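Local structure of alpha-L-rhamnosidase (Streptomyces avermitilis, 3W5M) at residues P451-D455 against R456-A460. The protein hydrolyses terminal alpha-L-rhamnose from citrus flavonoids such as naringin and from gum arabic, and binds L-rhamnose through a calcium-dependent carbohydrate-binding module. Sequence-based numbering, arbitrary orientation.
Sequences PGFDD and RAWLA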
ATOM      1  N   PRO A 451      26.741  -8.229 -21.284  1.00 25.40           N
ATOM      2  CA  PRO A 451      27.192  -9.363 -22.082  1.00 26.58           C
ATOM      3  C   PRO A 451      28.670  -9.616 -21.844  1.00 28.36           C
ATOM      4  O   PRO A 451      29.347  -8.757 -21.299  1.00 29.48           O
ATOM      5  CB  PRO A 451      26.930  -8.925 -23.527  1.00 25.54           C
ATOM      6  CG  PRO A 451      26.818  -7.451 -23.494  1.00 25.70           C
ATOM      7  CD  PRO A 451      26.468  -7.030 -22.100  1.00 23.59           C
ATOM      8  N   GLY A 452      29.144 -10.806 -22.222  1.00 30.83           N
ATOM      9  CA  GLY A 452      30.544 -11.187 -22.039  1.00 33.20           C
ATOM     10  C   GLY A 452      30.854 -11.699 -20.637  1.00 34.30           C
ATOM     11  O   GLY A 452      32.016 -11.848 -20.273  1.00 37.25           O
ATOM     12  N   PHE A 453      29.816 -11.955 -19.842  1.00 33.73           N
ATOM     13  CA  PHE A 453      29.976 -12.426 -18.455  1.00 31.92           C
ATOM     14  C   PHE A 453      30.156 -13.940 -18.380  1.00 32.30           C
ATOM     15  O   PHE A 453      29.493 -14.690 -19.076  1.00 34.08           O
ATOM     16  CB  PHE A 453      28.778 -11.952 -17.584  1.00 30.28           C
ATOM     17  CG  PHE A 453      28.814 -12.436 -16.160  1.00 28.57           C
ATOM     18  CD1 PHE A 453      29.589 -11.780 -15.202  1.00 27.18           C
ATOM     19  CD2 PHE A 453      28.061 -13.537 -15.766  1.00 27.86           C
ATOM     20  CE1 PHE A 453      29.631 -12.239 -13.887  1.00 27.22           C
ATOM     21  CE2 PHE A 453      28.090 -14.006 -14.450  1.00 28.03           C
ATOM     22  CZ  PHE A 453      28.882 -13.359 -13.504  1.00 27.81           C
ATOM     23  N   ASP A 454      31.066 -14.397 -17.530  1.00 34.67           N
ATOM     24  CA  ASP A 454      31.307 -15.827 -17.381  1.00 36.84           C
ATOM     25  C   ASP A 454      30.352 -16.443 -16.361  1.00 35.36           C
ATOM     26  O   ASP A 454      30.625 -16.384 -15.153  1.00 34.33           O
ATOM     27  CB  ASP A 454      32.779 -16.069 -16.972  1.00 41.17           C
ATOM     28  CG  ASP A 454      33.113 -17.552 -16.769  1.00 44.50           C
ATOM     29  OD1 ASP A 454      32.284 -18.441 -17.057  1.00 43.71           O
ATOM     30  OD2 ASP A 454      34.233 -17.833 -16.301  1.00 51.54           O
ATOM     31  N   ASP A 455      29.246 -17.032 -16.840  1.00 34.72           N
ATOM     32  CA  ASP A 455      28.269 -17.697 -15.969  1.00 35.02           C
ATOM     33  C   ASP A 455      28.279 -19.239 -16.010  1.00 37.46           C
ATOM     34  O   ASP A 455      27.272 -19.888 -15.699  1.00 34.35           O
ATOM     35  CB  ASP A 455      26.837 -17.136 -16.201  1.00 36.99           C
ATOM     36  CG  ASP A 455      26.277 -17.418 -17.612  1.00 38.75           C
ATOM     37  OD1 ASP A 455      26.959 -18.100 -18.420  1.00 39.93           O
ATOM     38  OD2 ASP A 455      25.127 -16.959 -17.904  1.00 37.58           O
ATOM     39  N   ARG A 456      29.414 -19.838 -16.360  1.00 42.73           N
ATOM     40  CA  ARG A 456      29.474 -21.304 -16.489  1.00 42.38           C
ATOM     41  C   ARG A 456      29.169 -22.058 -15.193  1.00 40.90           C
ATOM     42  O   ARG A 456      28.675 -23.183 -15.241  1.00 43.30           O
ATOM     43  CB  ARG A 456      30.814 -21.747 -17.080  1.00 48.71           C
ATOM     44  CG  ARG A 456      30.809 -21.877 -18.600  1.00 51.79           C
ATOM     45  CD  ARG A 456      32.103 -21.350 -19.208  1.00 58.59           C
ATOM     46  NE  ARG A 456      33.285 -21.766 -18.446  1.00 63.38           N
ATOM     47  CZ  ARG A 456      34.423 -21.077 -18.361  1.00 64.13           C
ATOM     48  NH1 ARG A 456      34.571 -19.919 -18.993  1.00 65.08           N
ATOM     49  NH2 ARG A 456      35.421 -21.553 -17.635  1.00 64.55           N
ATOM     50  N   ALA A 457      29.456 -21.437 -14.049  1.00 38.93           N
ATOM     51  CA  ALA A 457      29.147 -22.023 -12.742  1.00 39.30           C
ATOM     52  C   ALA A 457      27.825 -21.524 -12.125  1.00 35.82           C
ATOM     53  O   ALA A 457      27.530 -21.812 -10.973  1.00 38.78           O
ATOM     54  CB  ALA A 457      30.301 -21.812 -11.779  1.00 37.75           C
ATOM     55  N   TRP A 458      27.052 -20.757 -12.886  1.00 33.06           N
ATOM     56  CA  TRP A 458      25.640 -20.509 -12.545  1.00 30.44           C
ATOM     57  C   TRP A 458      24.798 -21.775 -12.809  1.00 32.58           C
ATOM     58  O   TRP A 458      25.266 -22.707 -13.473  1.00 34.69           O
ATOM     59  CB  TRP A 458      25.138 -19.305 -13.340  1.00 28.79           C
ATOM     60  CG  TRP A 458      25.664 -17.984 -12.841  1.00 27.77           C
ATOM     61  CD1 TRP A 458      26.947 -17.703 -12.409  1.00 27.00           C
ATOM     62  CD2 TRP A 458      24.941 -16.754 -12.764  1.00 25.39           C
ATOM     63  NE1 TRP A 458      27.036 -16.385 -12.040  1.00 26.57           N
ATOM     64  CE2 TRP A 458      25.824 -15.779 -12.249  1.00 25.27           C
ATOM     65  CE3 TRP A 458      23.620 -16.385 -13.053  1.00 25.13           C
ATOM     66  CZ2 TRP A 458      25.431 -14.458 -12.021  1.00 23.91           C
ATOM     67  CZ3 TRP A 458      23.230 -15.082 -12.819  1.00 23.62           C
ATOM     68  CH2 TRP A 458      24.144 -14.120 -12.316  1.00 24.89           C
ATOM     69  N   LEU A 459      23.566 -21.846 -12.293  1.00 28.82           N
ATOM     70  CA  LEU A 459      22.771 -23.071 -12.455  1.00 29.21           C
ATOM     71  C   LEU A 459      21.639 -22.883 -13.452  1.00 29.45           C
ATOM     72  O   LEU A 459      21.115 -21.779 -13.569  1.00 29.49           O
ATOM     73  CB  LEU A 459      22.202 -23.516 -11.105  1.00 30.73           C
ATOM     74  CG  LEU A 459      23.222 -23.733  -9.982  1.00 32.75           C
ATOM     75  CD1 LEU A 459      22.516 -23.935  -8.641  1.00 34.83           C
ATOM     76  CD2 LEU A 459      24.137 -24.908 -10.332  1.00 35.26           C
ATOM     77  N   ALA A 460      21.254 -23.948 -14.167  1.00 25.62           N
ATOM     78  CA  ALA A 460      20.081 -23.871 -15.041  1.00 24.69           C
ATOM     79  C   ALA A 460      18.861 -23.484 -14.202  1.00 23.05           C
ATOM     80  O   ALA A 460      18.690 -23.982 -13.079  1.00 23.75           O
ATOM     81  CB  ALA A 460      19.827 -25.210 -15.741  1.00 24.44           C
TER
HETATM   82  O   HOH W   1      30.544 -18.803 -13.428  1.00 40.44           O
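D455 and W458 are the ends of a type I beta turn, closed by W458 N donating to D455 O at 3.0 Å from well above the carbonyl plane. The turn leads the chain into the strand 459-463 of an antiparallel sheet, on the surface of the protein and away from the rhamnose sites. D454, just before the turn, holds its second residue: its OD1 accepts from R456 N in a nearly straight bond (168°), met on the anti side of the carboxylate, about 30° out of its plane. The same OD1 lies over one face of the R456 guanidinium, 3.3 Å from NH1, a salt bridge of charge alone with no N-H aimed at it. Between the two end residues, W458 presents one indole face to D455 CB, a CH-pi contact 3.8 Å from the centroid of the five-membered ring. The D455 carboxylate forms a salt bridge with R306 of strand 303-311, while D455 O also accepts from R422. Cutting W458 back to an alanine would probably leave D455 CB and the F453 ring without their indole partner and open a gap against R306 and R422. F453, its CG swung anti to the backbone N (chi1 177°), brings its ring edge to the indole, CE2 lying 3.5 Å from W458 NE1.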